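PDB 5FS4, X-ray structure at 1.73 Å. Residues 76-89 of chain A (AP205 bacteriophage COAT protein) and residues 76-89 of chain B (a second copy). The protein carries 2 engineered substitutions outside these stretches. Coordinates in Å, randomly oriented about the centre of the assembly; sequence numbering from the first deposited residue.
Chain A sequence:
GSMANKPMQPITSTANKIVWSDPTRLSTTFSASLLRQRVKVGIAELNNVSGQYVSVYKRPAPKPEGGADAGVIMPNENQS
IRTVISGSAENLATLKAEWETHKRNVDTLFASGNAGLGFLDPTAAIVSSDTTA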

# COMPACT_ATOMS: atom_id res chain seq x y z
N ASN A 76 -15.43 -20.71 4.25
CA ASN A 76 -14.45 -19.82 3.63
C ASN A 76 -14.10 -18.73 4.60
O ASN A 76 -14.94 -18.30 5.34
CB ASN A 76 -15.05 -19.17 2.40
CG ASN A 76 -15.46 -20.16 1.35
OD1 ASN A 76 -16.51 -19.99 0.72
ND2 ASN A 76 -14.62 -21.16 1.09
N GLU A 77 -12.87 -18.25 4.56
CA GLU A 77 -12.46 -17.05 5.35
C GLU A 77 -12.39 -15.91 4.31
O GLU A 77 -12.34 -16.20 3.10
CB GLU A 77 -11.11 -17.26 6.03
CG GLU A 77 -9.93 -17.44 5.08
CD GLU A 77 -8.54 -17.25 5.71
OE1 GLU A 77 -8.34 -16.40 6.57
OE2 GLU A 77 -7.60 -17.90 5.29
N ASN A 78 -12.40 -14.65 4.77
CA ASN A 78 -12.14 -13.48 3.90
C ASN A 78 -10.68 -13.07 4.05
O ASN A 78 -10.25 -12.54 5.12
CB ASN A 78 -13.04 -12.32 4.28
CG ASN A 78 -14.52 -12.69 4.21
OD1 ASN A 78 -15.25 -12.50 5.17
ND2 ASN A 78 -14.94 -13.26 3.11
N GLN A 79 -9.88 -13.38 3.04
CA GLN A 79 -8.56 -12.82 2.90
C GLN A 79 -8.72 -11.37 2.34
O GLN A 79 -9.32 -11.16 1.29
CB GLN A 79 -7.74 -13.67 1.93
CG GLN A 79 -7.46 -15.10 2.44
CD GLN A 79 -6.69 -15.88 1.43
OE1 GLN A 79 -7.05 -15.87 0.24
NE2 GLN A 79 -5.64 -16.57 1.87
N SER A 80 -8.17 -10.38 3.03
CA SER A 80 -8.39 -9.02 2.58
C SER A 80 -7.12 -8.24 2.72
O SER A 80 -6.33 -8.44 3.66
CB SER A 80 -9.57 -8.33 3.27
OG SER A 80 -9.34 -8.04 4.63
N ILE A 81 -6.94 -7.37 1.74
CA ILE A 81 -5.78 -6.49 1.74
C ILE A 81 -6.32 -5.08 1.44
O ILE A 81 -6.99 -4.93 0.46
CB ILE A 81 -4.69 -6.88 0.75
CG1 ILE A 81 -4.32 -8.34 0.99
CG2 ILE A 81 -3.54 -5.84 0.88
CD1 ILE A 81 -3.17 -8.91 0.21
N ARG A 82 -6.05 -4.10 2.33
CA ARG A 82 -6.54 -2.72 2.17
C ARG A 82 -5.37 -1.77 2.20
O ARG A 82 -4.59 -1.79 3.17
CB ARG A 82 -7.50 -2.33 3.27
CG ARG A 82 -8.59 -3.34 3.52
CD ARG A 82 -9.43 -2.94 4.74
NE ARG A 82 -9.93 -1.58 4.50
CZ ARG A 82 -11.08 -1.24 3.91
NH1 ARG A 82 -11.98 -2.16 3.53
NH2 ARG A 82 -11.35 0.07 3.72
N THR A 83 -5.22 -0.98 1.13
CA THR A 83 -4.14 -0.04 1.04
C THR A 83 -4.76 1.33 0.89
O THR A 83 -5.59 1.55 0.02
CB THR A 83 -3.21 -0.28 -0.16
OG1 THR A 83 -2.45 -1.46 0.05
CG2 THR A 83 -2.23 0.87 -0.28
N VAL A 84 -4.25 2.28 1.67
CA VAL A 84 -4.62 3.66 1.48
C VAL A 84 -3.40 4.42 1.14
O VAL A 84 -2.45 4.38 1.94
CB VAL A 84 -5.30 4.26 2.74
CG1 VAL A 84 -5.62 5.72 2.54
CG2 VAL A 84 -6.56 3.49 3.07
N ILE A 85 -3.45 5.16 0.03
CA ILE A 85 -2.32 6.05 -0.39
C ILE A 85 -2.81 7.46 -0.31
O ILE A 85 -3.83 7.79 -0.89
CB ILE A 85 -1.90 5.75 -1.81
CG1 ILE A 85 -1.22 4.39 -1.84
CG2 ILE A 85 -0.94 6.80 -2.35
CD1 ILE A 85 -1.06 3.80 -3.24
N SER A 86 -2.08 8.32 0.40
CA SER A 86 -2.60 9.66 0.67
C SER A 86 -1.48 10.68 0.53
O SER A 86 -0.50 10.72 1.29
CB SER A 86 -3.35 9.73 2.01
OG SER A 86 -3.80 11.04 2.34
N GLY A 87 -1.66 11.57 -0.42
CA GLY A 87 -0.70 12.66 -0.57
C GLY A 87 -1.19 13.57 -1.70
O GLY A 87 -2.08 13.19 -2.49
N SER A 88 -0.64 14.78 -1.74
CA SER A 88 -1.01 15.73 -2.76
C SER A 88 -0.75 15.22 -4.18
O SER A 88 0.26 14.55 -4.46
CB SER A 88 -0.24 17.02 -2.58
OG SER A 88 1.08 16.85 -3.01
N ALA A 89 -1.67 15.56 -5.09
CA ALA A 89 -1.43 15.35 -6.50
C ALA A 89 -0.16 16.06 -6.97
O ALA A 89 0.58 15.57 -7.85
CB ALA A 89 -2.65 15.80 -7.31
N ASN B 76 6.30 21.20 4.81
CA ASN B 76 6.08 19.80 4.35
C ASN B 76 4.65 19.36 4.49
O ASN B 76 3.96 19.68 5.43
CB ASN B 76 6.95 18.80 5.11
CG ASN B 76 8.43 19.11 5.00
OD1 ASN B 76 8.92 19.45 3.96
ND2 ASN B 76 9.14 18.94 6.09
N GLU B 77 4.27 18.54 3.53
CA GLU B 77 3.08 17.71 3.59
C GLU B 77 3.42 16.39 4.15
O GLU B 77 4.57 16.03 4.27
CB GLU B 77 2.46 17.54 2.17
CG GLU B 77 3.25 16.71 1.15
CD GLU B 77 2.36 16.18 0.03
OE1 GLU B 77 1.17 15.88 0.28
OE2 GLU B 77 2.86 16.05 -1.13
N ASN B 78 2.39 15.65 4.51
CA ASN B 78 2.55 14.29 4.96
C ASN B 78 2.11 13.31 3.85
O ASN B 78 0.97 13.30 3.47
CB ASN B 78 1.77 14.10 6.27
CG ASN B 78 1.89 12.71 6.82
OD1 ASN B 78 1.93 11.72 6.04
ND2 ASN B 78 2.08 12.60 8.12
N GLN B 79 3.06 12.58 3.29
CA GLN B 79 2.81 11.50 2.34
C GLN B 79 2.69 10.23 3.15
O GLN B 79 3.69 9.79 3.72
CB GLN B 79 3.98 11.38 1.34
CG GLN B 79 4.03 12.53 0.32
CD GLN B 79 5.12 12.37 -0.70
OE1 GLN B 79 6.26 11.98 -0.36
NE2 GLN B 79 4.82 12.75 -1.95
N SER B 80 1.49 9.62 3.17
CA SER B 80 1.27 8.39 3.99
C SER B 80 0.72 7.28 3.15
O SER B 80 -0.14 7.52 2.31
CB SER B 80 0.35 8.61 5.18
OG SER B 80 1.06 9.29 6.23
N ILE B 81 1.26 6.08 3.39
CA ILE B 81 0.75 4.85 2.79
C ILE B 81 0.56 3.80 3.86
O ILE B 81 1.53 3.47 4.57
CB ILE B 81 1.64 4.32 1.63
CG1 ILE B 81 1.90 5.44 0.59
CG2 ILE B 81 0.98 3.06 1.06
CD1 ILE B 81 2.72 5.01 -0.61
N ARG B 82 -0.66 3.26 3.95
CA ARG B 82 -0.98 2.24 4.93
C ARG B 82 -1.48 0.98 4.21
O ARG B 82 -2.39 1.06 3.43
CB ARG B 82 -2.06 2.74 5.93
CG ARG B 82 -2.41 1.65 6.92
CD ARG B 82 -3.44 2.07 7.90
NE ARG B 82 -4.71 2.32 7.24
CZ ARG B 82 -5.57 3.28 7.59
NH1 ARG B 82 -5.29 4.19 8.54
NH2 ARG B 82 -6.70 3.39 6.94
N THR B 83 -0.95 -0.18 4.55
CA THR B 83 -1.54 -1.44 4.03
C THR B 83 -1.87 -2.30 5.20
O THR B 83 -1.09 -2.37 6.22
CB THR B 83 -0.59 -2.22 3.08
OG1 THR B 83 -0.28 -1.45 1.93
CG2 THR B 83 -1.16 -3.66 2.63
N VAL B 84 -3.03 -2.95 5.14
CA VAL B 84 -3.40 -3.86 6.21
C VAL B 84 -3.74 -5.18 5.54
O VAL B 84 -4.62 -5.19 4.64
CB VAL B 84 -4.66 -3.44 7.04
CG1 VAL B 84 -4.90 -4.51 8.12
CG2 VAL B 84 -4.42 -2.10 7.68
N ILE B 85 -2.99 -6.22 5.90
CA ILE B 85 -3.19 -7.54 5.37
C ILE B 85 -3.80 -8.44 6.43
O ILE B 85 -3.22 -8.60 7.53
CB ILE B 85 -1.87 -8.13 4.95
CG1 ILE B 85 -1.23 -7.25 3.86
CG2 ILE B 85 -2.04 -9.57 4.51
CD1 ILE B 85 0.11 -7.74 3.37
N SER B 86 -4.98 -9.03 6.13
CA SER B 86 -5.72 -9.82 7.14
C SER B 86 -6.02 -11.19 6.53
O SER B 86 -6.66 -11.25 5.51
CB SER B 86 -7.03 -9.13 7.55
OG SER B 86 -7.71 -9.84 8.59
N GLY B 87 -5.53 -12.28 7.15
CA GLY B 87 -5.90 -13.65 6.71
C GLY B 87 -5.29 -14.68 7.66
O GLY B 87 -4.40 -14.39 8.37
N SER B 88 -5.82 -15.90 7.65
CA SER B 88 -5.31 -16.95 8.57
C SER B 88 -3.88 -17.31 8.17
O SER B 88 -3.50 -17.28 6.98
CB SER B 88 -6.22 -18.18 8.51
OG SER B 88 -6.01 -18.85 7.27
N ALA B 89 -3.07 -17.65 9.15
CA ALA B 89 -1.74 -18.21 8.87
C ALA B 89 -1.82 -19.53 8.08
O ALA B 89 -0.88 -19.88 7.33
CB ALA B 89 -1.01 -18.41 10.20
O HOH W 1 -5.19 -16.36 4.70
O HOH W 2 -9.32 -11.91 7.96
O HOH W 3 -7.23 -6.04 5.25
O HOH W 4 -5.30 0.52 4.94
O HOH W 5 2.13 13.72 -2.46

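Two copies of one strand, residues 76-88, pair antiparallel, their axes 176° apart in direction, and Thr B83 lies across from its own counterpart. Walking along chain B therefore meets the backbone bonds, the isoleucine pairs and the glutamate-serine grips twice, on the two sides of the threonine pair.

Asn B76 lies out of reach, so the contact opens with Glu B77, whose carboxylate grips the end of the partner strand with both oxygens. Ser A88 N donates to OE1 of Glu B77 at 2.9 Å, and Ser A88 OG to OE2 of Glu B77 at 2.7 Å. Glutamate suits the place because its two acceptors meet a backbone and a side-chain donor on one residue. The grip passes beside Gly A87, whose CA is 3.8 Å from Glu B77 OE1; a CB there would point toward chain B, about 3.5 Å from Gln B79 CG, so glycine leaves the space open. Asn B78 contributes little across the contact, but its OD1 accepts a 2.6 Å hydrogen bond from Ser B80 OG. Gln B79 NE2 donates to water 5, which in turn donates to Glu B77 OE2 and Ser A88 O.

At Ser B80 the regular ladder begins: its N donates to Ser A86 O at 3.0 Å, and Ser A86 N returns a bond to Ser B80 O at 2.8 Å. Ile B81 forms a non-hydrogen-bonded pair with Ile A85, and the branched side chains fill the buried face, CG2 of Ile B81 lying 3.9 Å from CG1 of Ile A85. Arg B82 falls on the other face, where its long chain can remain exposed. Its N donates to Val A84 O at 2.9 Å, Val A84 N donates to Arg B82 O at 2.8 Å, and its NE donates to water 4, which donates to Arg A82 O.

Thr B83 marks the centre. Thr A83 CA and Thr B83 CA are only 4.2 Å apart. Thr A83 OG1 and Thr B83 OG1 hydrogen-bond at 2.9 Å; a hydroxyl can donate or accept, so identical residues can pair although buried.

Beyond it the backbone pattern repeats with chains exchanged. Val B84, beta-branched and so at home in an extended strand, donates from its N to Arg A82 O at 2.8 Å. Ile B85 CG1 packs 4.0 Å from Ile A81 CG2, and Ser B86 N donates to Ser A80 O at 2.9 Å. On this partly exposed face the small hydroxyl side chain of Ser B86 can bind solvent: water 2 accepts from its OG and donates to Asn A78 O. Gly B87 again leaves room beside the glutamate, and Ser B88 completes the second grip, its N donating to Glu A77 OE1 at 2.8 Å and its OG to Glu A77 OE2 at 2.7 Å.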